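PDB 6JXG: beta-glucosidase from Chaetomella raphigera, which probably hydrolyses terminal, non-reducing beta-D-glucosyl residues with release of beta-D-glucose, as a glycoside hydrolase family 3 enzyme. Local coordinates for residues 74-82 with 123-133; 353-361 with 394-402. All coordinates share one frame; numbering follows the deposited sequence.

Interaction 1 of 2, residues 74-82 with 123-133; sequences TGIQTASTW and NWEGFSPDPYL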
loop_
_atom_site.group_PDB
_atom_site.type_symbol
_atom_site.label_atom_id
_atom_site.label_comp_id
_atom_site.label_asym_id
_atom_site.label_seq_id
_atom_site.Cartn_x
_atom_site.Cartn_y
_atom_site.Cartn_z
ATOM N N THR A 74 -2.172 -7.169 3.519
ATOM C CA THR A 74 -1.250 -6.335 2.706
ATOM C C THR A 74 -1.831 -4.974 2.440
ATOM O O THR A 74 -3.057 -4.768 2.474
ATOM C CB THR A 74 -0.935 -7.008 1.380
ATOM O OG1 THR A 74 -2.140 -7.174 0.655
ATOM C CG2 THR A 74 -0.285 -8.387 1.615
ATOM N N GLY A 75 -0.958 -4.033 2.127
ATOM C CA GLY A 75 -1.372 -2.719 1.694
ATOM C C GLY A 75 -2.408 -2.772 0.593
ATOM O O GLY A 75 -3.388 -2.056 0.619
ATOM N N ILE A 76 -2.185 -3.616 -0.406
ATOM C CA ILE A 76 -3.007 -3.554 -1.607
ATOM C C ILE A 76 -4.368 -4.121 -1.300
ATOM O O ILE A 76 -5.369 -3.636 -1.896
ATOM C CB ILE A 76 -2.316 -4.233 -2.837
ATOM C CG1 ILE A 76 -2.998 -3.853 -4.159
ATOM C CG2 ILE A 76 -2.273 -5.755 -2.686
ATOM C CD1 ILE A 76 -2.974 -2.376 -4.485
ATOM N N GLN A 77 -4.423 -5.140 -0.429
ATOM C CA GLN A 77 -5.719 -5.680 0.100
ATOM C C GLN A 77 -6.466 -4.639 0.875
ATOM O O GLN A 77 -7.703 -4.513 0.734
ATOM C CB GLN A 77 -5.525 -6.917 0.993
ATOM C CG GLN A 77 -6.873 -7.563 1.487
ATOM C CD GLN A 77 -7.420 -8.352 0.337
ATOM O OE1 GLN A 77 -6.687 -8.528 -0.609
ATOM N NE2 GLN A 77 -8.630 -8.923 0.450
ATOM N N THR A 78 -5.730 -3.867 1.667
ATOM C CA THR A 78 -6.293 -2.747 2.443
ATOM C C THR A 78 -6.898 -1.668 1.506
ATOM O O THR A 78 -8.028 -1.199 1.722
ATOM C CB THR A 78 -5.198 -2.223 3.389
ATOM O OG1 THR A 78 -4.820 -3.275 4.255
ATOM C CG2 THR A 78 -5.645 -1.050 4.164
ATOM N N ALA A 79 -6.159 -1.314 0.455
ATOM C CA ALA A 79 -6.684 -0.355 -0.561
ATOM C C ALA A 79 -7.895 -0.885 -1.231
ATOM O O ALA A 79 -8.838 -0.107 -1.466
ATOM C CB ALA A 79 -5.659 0.055 -1.579
ATOM N N SER A 80 -7.932 -2.195 -1.485
ATOM C CA SER A 80 -9.042 -2.850 -2.163
ATOM C C SER A 80 -10.386 -2.790 -1.447
ATOM O O SER A 80 -11.441 -3.046 -2.063
ATOM C CB SER A 80 -8.741 -4.309 -2.548
ATOM O OG SER A 80 -7.540 -4.414 -3.360
ATOM N N THR A 81 -10.348 -2.455 -0.139
ATOM C CA THR A 81 -11.584 -2.229 0.600
ATOM C C THR A 81 -12.233 -0.946 0.293
ATOM O O THR A 81 -13.421 -0.816 0.590
ATOM C CB THR A 81 -11.351 -2.194 2.133
ATOM O OG1 THR A 81 -10.644 -0.966 2.460
ATOM C CG2 THR A 81 -10.603 -3.451 2.546
ATOM N N TRP A 82 -11.444 0.024 -0.210
ATOM C CA TRP A 82 -11.861 1.390 -0.468
ATOM C C TRP A 82 -12.601 1.989 0.770
ATOM O O TRP A 82 -13.552 2.769 0.627
ATOM C CB TRP A 82 -12.772 1.488 -1.692
ATOM C CG TRP A 82 -12.127 1.164 -2.961
ATOM C CD1 TRP A 82 -11.651 -0.062 -3.345
ATOM C CD2 TRP A 82 -11.941 2.037 -4.099
ATOM N NE1 TRP A 82 -11.100 0.014 -4.619
ATOM C CE2 TRP A 82 -11.267 1.278 -5.111
ATOM C CE3 TRP A 82 -12.246 3.375 -4.360
ATOM C CZ2 TRP A 82 -10.918 1.807 -6.346
ATOM C CZ3 TRP A 82 -11.912 3.897 -5.616
ATOM C CH2 TRP A 82 -11.252 3.101 -6.582
ATOM N N ASN A 123 4.589 -4.274 -5.221
ATOM C CA ASN A 123 3.402 -3.403 -5.372
ATOM C C ASN A 123 2.293 -3.707 -4.377
ATOM O O ASN A 123 1.634 -2.832 -3.900
ATOM C CB ASN A 123 2.854 -3.453 -6.817
ATOM C CG ASN A 123 3.829 -2.941 -7.834
ATOM O OD1 ASN A 123 4.790 -2.293 -7.504
ATOM N ND2 ASN A 123 3.520 -3.167 -9.111
ATOM N N TRP A 124 2.159 -4.958 -4.040
ATOM C CA TRP A 124 1.301 -5.436 -2.930
ATOM C C TRP A 124 1.496 -4.799 -1.560
ATOM O O TRP A 124 0.515 -4.695 -0.764
ATOM C CB TRP A 124 1.379 -6.971 -2.796
ATOM C CG TRP A 124 2.712 -7.487 -2.506
ATOM C CD1 TRP A 124 3.686 -7.775 -3.399
ATOM C CD2 TRP A 124 3.294 -7.628 -1.195
ATOM N NE1 TRP A 124 4.826 -8.209 -2.720
ATOM C CE2 TRP A 124 4.602 -8.103 -1.365
ATOM C CE3 TRP A 124 2.804 -7.452 0.105
ATOM C CZ2 TRP A 124 5.458 -8.414 -0.263
ATOM C CZ3 TRP A 124 3.664 -7.736 1.228
ATOM C CH2 TRP A 124 4.964 -8.219 1.027
ATOM N N GLU A 125 2.695 -4.279 -1.301
ATOM C CA GLU A 125 2.927 -3.569 -0.059
ATOM C C GLU A 125 2.283 -2.185 -0.029
ATOM O O GLU A 125 2.029 -1.612 1.067
ATOM C CB GLU A 125 4.435 -3.337 0.161
ATOM C CG GLU A 125 5.340 -4.557 0.211
ATOM C CD GLU A 125 6.629 -4.319 0.969
ATOM O OE1 GLU A 125 6.589 -3.868 2.159
ATOM O OE2 GLU A 125 7.714 -4.622 0.413
ATOM N N GLY A 126 2.037 -1.651 -1.225
ATOM C CA GLY A 126 1.542 -0.313 -1.423
ATOM C C GLY A 126 0.025 -0.185 -1.530
ATOM O O GLY A 126 -0.704 -1.053 -1.121
ATOM N N PHE A 127 -0.404 0.970 -2.079
ATOM C CA PHE A 127 -1.769 1.442 -2.011
ATOM C C PHE A 127 -2.326 1.858 -3.379
ATOM O O PHE A 127 -3.151 2.782 -3.497
ATOM C CB PHE A 127 -1.872 2.636 -1.041
ATOM C CG PHE A 127 -1.748 2.266 0.412
ATOM C CD1 PHE A 127 -2.422 1.128 0.959
ATOM C CD2 PHE A 127 -1.095 3.134 1.275
ATOM C CE1 PHE A 127 -2.366 0.871 2.320
ATOM C CE2 PHE A 127 -1.038 2.852 2.652
ATOM C CZ PHE A 127 -1.648 1.753 3.155
ATOM N N SER A 128 -1.834 1.195 -4.408
ATOM C CA SER A 128 -2.349 1.302 -5.822
ATOM C C SER A 128 -1.649 2.315 -6.702
ATOM O O SER A 128 -1.115 3.305 -6.237
ATOM C CB SER A 128 -3.852 1.514 -5.891
ATOM O OG SER A 128 -4.208 2.856 -5.952
ATOM N N PRO A 129 -1.728 2.100 -8.027
ATOM C CA PRO A 129 -1.220 3.067 -8.991
ATOM C C PRO A 129 -2.144 4.257 -9.270
ATOM O O PRO A 129 -1.823 5.088 -10.126
ATOM C CB PRO A 129 -1.034 2.227 -10.285
ATOM C CG PRO A 129 -2.051 1.183 -10.169
ATOM C CD PRO A 129 -2.062 0.818 -8.684
ATOM N N ASP A 130 -3.209 4.411 -8.481
ATOM C CA ASP A 130 -3.987 5.638 -8.457
ATOM C C ASP A 130 -3.545 6.560 -7.327
ATOM O O ASP A 130 -3.601 6.208 -6.149
ATOM C CB ASP A 130 -5.468 5.374 -8.265
ATOM C CG ASP A 130 -6.249 6.655 -8.346
ATOM O OD1 ASP A 130 -6.428 7.119 -9.520
ATOM O OD2 ASP A 130 -6.607 7.220 -7.277
ATOM N N PRO A 131 -3.080 7.775 -7.662
ATOM C CA PRO A 131 -2.484 8.556 -6.611
ATOM C C PRO A 131 -3.490 9.033 -5.569
ATOM O O PRO A 131 -3.087 9.264 -4.404
ATOM C CB PRO A 131 -1.879 9.757 -7.377
ATOM C CG PRO A 131 -2.634 9.855 -8.658
ATOM C CD PRO A 131 -2.905 8.375 -8.973
ATOM N N TYR A 132 -4.771 9.254 -5.949
ATOM C CA TYR A 132 -5.760 9.759 -5.004
ATOM C C TYR A 132 -6.065 8.678 -3.951
ATOM O O TYR A 132 -6.079 8.953 -2.712
ATOM C CB TYR A 132 -7.048 10.183 -5.738
ATOM C CG TYR A 132 -8.053 10.765 -4.817
ATOM C CD1 TYR A 132 -7.993 12.093 -4.456
ATOM C CD2 TYR A 132 -9.032 9.984 -4.233
ATOM C CE1 TYR A 132 -8.955 12.647 -3.575
ATOM C CE2 TYR A 132 -9.911 10.498 -3.339
ATOM C CZ TYR A 132 -9.884 11.836 -3.013
ATOM O OH TYR A 132 -10.872 12.294 -2.088
ATOM N N LEU A 133 -6.400 7.477 -4.429
ATOM C CA LEU A 133 -6.659 6.348 -3.521
ATOM C C LEU A 133 -5.470 6.090 -2.635
ATOM O O LEU A 133 -5.577 5.859 -1.399
ATOM C CB LEU A 133 -7.005 5.077 -4.296
ATOM C CG LEU A 133 -7.272 3.769 -3.524
ATOM C CD1 LEU A 133 -8.416 3.987 -2.577
ATOM C CD2 LEU A 133 -7.583 2.655 -4.485
HETATM O O HOH W 1 1.669 -3.742 3.112
#
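The capped start of helix 75-79, in the TIM-barrel-type N-terminal domain of glycoside hydrolase family 3, rests on the 3-10 segment 123-125 with Gly75 and Ile76 against Trp124. Ile76 N donates to Trp124 O over 2.9 Å, the donor lying 29° off that carbonyl plane. Gly75 suits this tight place, because a methyl there would hit the carbonyl oxygens of Glu125 and Gly126; its own N reaches Glu125 O through a water. Thr74 is the N-cap: OG1 accepts from Gln77 N at 3.2 Å and is also hydrogen-bonded to Val506 O, while CG2 lies 3.6 Å from Trp124 CE3. An alanine here removes OG1 and CG2, which would probably leave Gln77 N without its cap and Val506 O without this partner and open a gap beside the Trp124 indole. Phe127, CG anti to its carbonyl carbon (chi1 -73°), brings its ring edge back to the helix, CD1 3.3 Å from Gly75 O. Helix 131-147 starts with its own N-cap, Asp130, whose OD2 accepts from Leu133 N at 2.9 Å through its anti lone pair. Leu133 CD2 makes a CH-pi contact over one face of Trp82, 4.1 Å from the six-membered ring's centroid, and Trp82 NE1 is hydrogen-bonded to Lys528 O.

Interaction 2 of 2, residues 353-361 with 394-402; sequences AIIGQDAID and VAPLDAITP
Ala359 and Leu397 form the tight centre of this contact: Leu397 N, in the first turn of helix 396-406, donates to Ala359 O at 2.8 Å, nearly straight (168°) and in the carbonyl plane. The same oxygen has Pro396 CD 3.3 Å away. Proline suits the first helical turn, where its nitrogen owes no hydrogen to a preceding turn, and its ring packs beside the 3-10 segment 357-359. Leucine fits the next position because its two methyls part company: with CG anti to the backbone N (chi1 -178°), CD1 meets Ile354 CG2 at 4.0 Å, while CD2 lies 3.7 Å from Ile360 CG2, these two side chains running side by side. One turn on, Ile400 CD1 approaches Ile354 CD1, and Leu413 touches both Ile354 and Leu397.

The other flank faces solvent and is bridged by water: Asp398 is exposed and Asp361 partly so. Asp361 OD2 and Asp398 OD2 come within 3.7 Å, their carboxylate planes nearly perpendicular (88°), a closeness of like charge that would probably raise the affinity of either group for a proton. A water accepts from Asp361 N and donates to Asp398 OD1. Asp398 OD2 also takes Ala395 N from above the carboxylate plane; this is one half of a capping box, for which alanine at the N-cap, with only a methyl group, cannot supply the other; that methyl packs against Ala359 O. Strand 351-355 followed by helix 396-406 and the parallel neighbouring strand 410-414 makes a beta-alpha-beta crossover, the building unit of the alpha/beta sandwich of the family 3 C-terminal domain.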
loop_
_atom_site.group_PDB
_atom_site.type_symbol
_atom_site.label_atom_id
_atom_site.label_comp_id
_atom_site.label_asym_id
_atom_site.label_seq_id
_atom_site.Cartn_x
_atom_site.Cartn_y
_atom_site.Cartn_z
ATOM N N ALA A 353 -15.829 -30.154 -4.301
ATOM C CA ALA A 353 -14.419 -30.477 -4.433
ATOM C C ALA A 353 -13.570 -29.236 -4.073
ATOM O O ALA A 353 -13.959 -28.089 -4.423
ATOM C CB ALA A 353 -14.113 -30.951 -5.878
ATOM N N ILE A 354 -12.451 -29.462 -3.380
ATOM C CA ILE A 354 -11.544 -28.360 -2.900
ATOM C C ILE A 354 -10.169 -28.653 -3.494
ATOM O O ILE A 354 -9.549 -29.702 -3.179
ATOM C CB ILE A 354 -11.565 -28.232 -1.363
ATOM C CG1 ILE A 354 -12.994 -27.991 -0.868
ATOM C CG2 ILE A 354 -10.566 -27.180 -0.841
ATOM C CD1 ILE A 354 -13.651 -26.655 -1.157
ATOM N N ILE A 355 -9.739 -27.795 -4.440
ATOM C CA ILE A 355 -8.624 -28.115 -5.309
ATOM C C ILE A 355 -7.543 -27.029 -5.273
ATOM O O ILE A 355 -7.833 -25.870 -5.436
ATOM C CB ILE A 355 -9.119 -28.341 -6.778
ATOM C CG1 ILE A 355 -10.169 -29.431 -6.802
ATOM C CG2 ILE A 355 -7.973 -28.635 -7.738
ATOM C CD1 ILE A 355 -11.078 -29.361 -7.995
ATOM N N GLY A 356 -6.286 -27.440 -5.165
ATOM C CA GLY A 356 -5.174 -26.526 -5.172
ATOM C C GLY A 356 -4.505 -26.459 -3.849
ATOM O O GLY A 356 -5.166 -26.457 -2.840
ATOM N N GLN A 357 -3.190 -26.329 -3.857
ATOM C CA GLN A 357 -2.438 -26.247 -2.620
ATOM C C GLN A 357 -2.719 -24.940 -1.913
ATOM O O GLN A 357 -2.497 -24.866 -0.745
ATOM C CB GLN A 357 -0.922 -26.379 -2.854
ATOM C CG GLN A 357 -0.269 -25.334 -3.679
ATOM C CD GLN A 357 1.221 -25.360 -3.535
ATOM O OE1 GLN A 357 1.752 -25.542 -2.402
ATOM N NE2 GLN A 357 1.903 -25.262 -4.636
ATOM N N ASP A 358 -3.183 -23.921 -2.649
ATOM C CA ASP A 358 -3.602 -22.648 -2.043
ATOM C C ASP A 358 -4.785 -22.801 -1.067
ATOM O O ASP A 358 -5.088 -21.872 -0.336
ATOM C CB ASP A 358 -3.858 -21.592 -3.187
ATOM C CG ASP A 358 -4.342 -20.215 -2.665
ATOM O OD1 ASP A 358 -3.568 -19.607 -1.914
ATOM O OD2 ASP A 358 -5.425 -19.718 -3.082
ATOM N N ALA A 359 -5.444 -23.956 -0.991
ATOM C CA ALA A 359 -6.564 -24.140 -0.119
ATOM C C ALA A 359 -6.186 -24.425 1.329
ATOM O O ALA A 359 -7.054 -24.302 2.208
ATOM C CB ALA A 359 -7.444 -25.294 -0.588
ATOM N N ILE A 360 -4.939 -24.858 1.527
ATOM C CA ILE A 360 -4.431 -25.330 2.828
ATOM C C ILE A 360 -3.168 -24.624 3.240
ATOM O O ILE A 360 -2.451 -24.097 2.404
ATOM C CB ILE A 360 -4.140 -26.851 2.803
ATOM C CG1 ILE A 360 -3.094 -27.167 1.724
ATOM C CG2 ILE A 360 -5.471 -27.585 2.684
ATOM C CD1 ILE A 360 -2.602 -28.587 1.747
ATOM N N ASP A 361 -2.925 -24.582 4.544
ATOM C CA ASP A 361 -1.685 -24.009 5.035
ATOM C C ASP A 361 -0.482 -24.847 4.506
ATOM O O ASP A 361 -0.585 -26.081 4.344
ATOM C CB ASP A 361 -1.655 -24.007 6.542
ATOM C CG ASP A 361 -2.437 -22.828 7.158
ATOM O OD1 ASP A 361 -2.814 -21.914 6.427
ATOM O OD2 ASP A 361 -2.632 -22.838 8.351
ATOM N N VAL A 394 -5.480 -18.786 8.909
ATOM C CA VAL A 394 -6.704 -19.491 8.523
ATOM C C VAL A 394 -6.713 -19.738 6.976
ATOM O O VAL A 394 -6.893 -18.814 6.194
ATOM C CB VAL A 394 -7.978 -18.745 8.929
ATOM C CG1 VAL A 394 -9.192 -19.602 8.556
ATOM C CG2 VAL A 394 -7.984 -18.401 10.393
ATOM N N ALA A 395 -6.441 -20.970 6.569
ATOM C CA ALA A 395 -6.511 -21.309 5.163
ATOM C C ALA A 395 -7.954 -21.484 4.704
ATOM O O ALA A 395 -8.817 -21.756 5.503
ATOM C CB ALA A 395 -5.734 -22.571 4.886
ATOM N N PRO A 396 -8.204 -21.380 3.395
ATOM C CA PRO A 396 -9.610 -21.549 2.947
ATOM C C PRO A 396 -10.277 -22.834 3.480
ATOM O O PRO A 396 -11.403 -22.810 3.957
ATOM C CB PRO A 396 -9.470 -21.617 1.437
ATOM C CG PRO A 396 -8.330 -20.695 1.145
ATOM C CD PRO A 396 -7.327 -20.974 2.300
ATOM N N LEU A 397 -9.581 -23.969 3.376
ATOM C CA LEU A 397 -10.178 -25.232 3.830
ATOM C C LEU A 397 -10.454 -25.274 5.349
ATOM O O LEU A 397 -11.449 -25.896 5.807
ATOM C CB LEU A 397 -9.307 -26.426 3.361
ATOM C CG LEU A 397 -9.874 -27.797 3.739
ATOM C CD1 LEU A 397 -11.204 -27.969 2.988
ATOM C CD2 LEU A 397 -8.892 -28.890 3.427
ATOM N N ASP A 398 -9.612 -24.590 6.144
ATOM C CA ASP A 398 -9.830 -24.441 7.601
ATOM C C ASP A 398 -11.181 -23.848 7.846
ATOM O O ASP A 398 -11.914 -24.254 8.732
ATOM C CB ASP A 398 -8.729 -23.534 8.242
ATOM C CG ASP A 398 -7.322 -24.122 8.142
ATOM O OD1 ASP A 398 -7.191 -25.341 7.789
ATOM O OD2 ASP A 398 -6.339 -23.365 8.425
ATOM N N ALA A 399 -11.517 -22.771 7.125
ATOM C CA ALA A 399 -12.797 -22.083 7.304
ATOM C C ALA A 399 -13.966 -22.822 6.637
ATOM O O ALA A 399 -15.060 -22.817 7.137
ATOM C CB ALA A 399 -12.737 -20.685 6.746
ATOM N N ILE A 400 -13.746 -23.404 5.485
ATOM C CA ILE A 400 -14.851 -24.024 4.770
ATOM C C ILE A 400 -15.347 -25.333 5.424
ATOM O O ILE A 400 -16.547 -25.542 5.533
ATOM C CB ILE A 400 -14.429 -24.295 3.322
ATOM C CG1 ILE A 400 -14.295 -22.949 2.575
ATOM C CG2 ILE A 400 -15.354 -25.317 2.643
ATOM C CD1 ILE A 400 -13.562 -23.115 1.265
ATOM N N THR A 401 -14.413 -26.124 5.918
ATOM C CA THR A 401 -14.708 -27.459 6.421
ATOM C C THR A 401 -15.875 -27.446 7.414
ATOM O O THR A 401 -16.899 -28.069 7.145
ATOM C CB THR A 401 -13.471 -28.112 7.026
ATOM O OG1 THR A 401 -12.566 -28.402 5.968
ATOM C CG2 THR A 401 -13.843 -29.423 7.777
ATOM N N PRO A 402 -15.790 -26.646 8.509
ATOM C CA PRO A 402 -16.937 -26.703 9.423
ATOM C C PRO A 402 -18.253 -26.227 8.812
ATOM O O PRO A 402 -19.330 -26.728 9.179
ATOM C CB PRO A 402 -16.514 -25.821 10.600
ATOM C CG PRO A 402 -15.251 -25.131 10.235
ATOM C CD PRO A 402 -14.786 -25.656 8.899
HETATM O O HOH W 2 -4.669 -25.630 6.418
HETATM O O HOH W 3 -4.801 -23.499 10.346
#

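Overall arrangement
From the N terminus, interaction 1 comes first: 40 residues, carrying helix 84-100 and the short strand 105-106, leave the end of 74-82 and return at 123-133, closing a loop within the N-terminal domain. Only much later does interaction 2 open, where 32 residues without helix or strand run from 353-361 to 394-402 in the C-terminal domain. The two loops follow in series, neither nesting nor crossing. The centres of interactions 1 and 2 lie about 26 Å apart. The nearest atoms of interactions 1 and 2 are about 12 Å apart. Interaction 1 sits near the centre of the chain, with Val506, Arg560 and Phe653 from later domains around it, whereas interaction 2 ties strand 351-355 and the turn after it to helix 396-406.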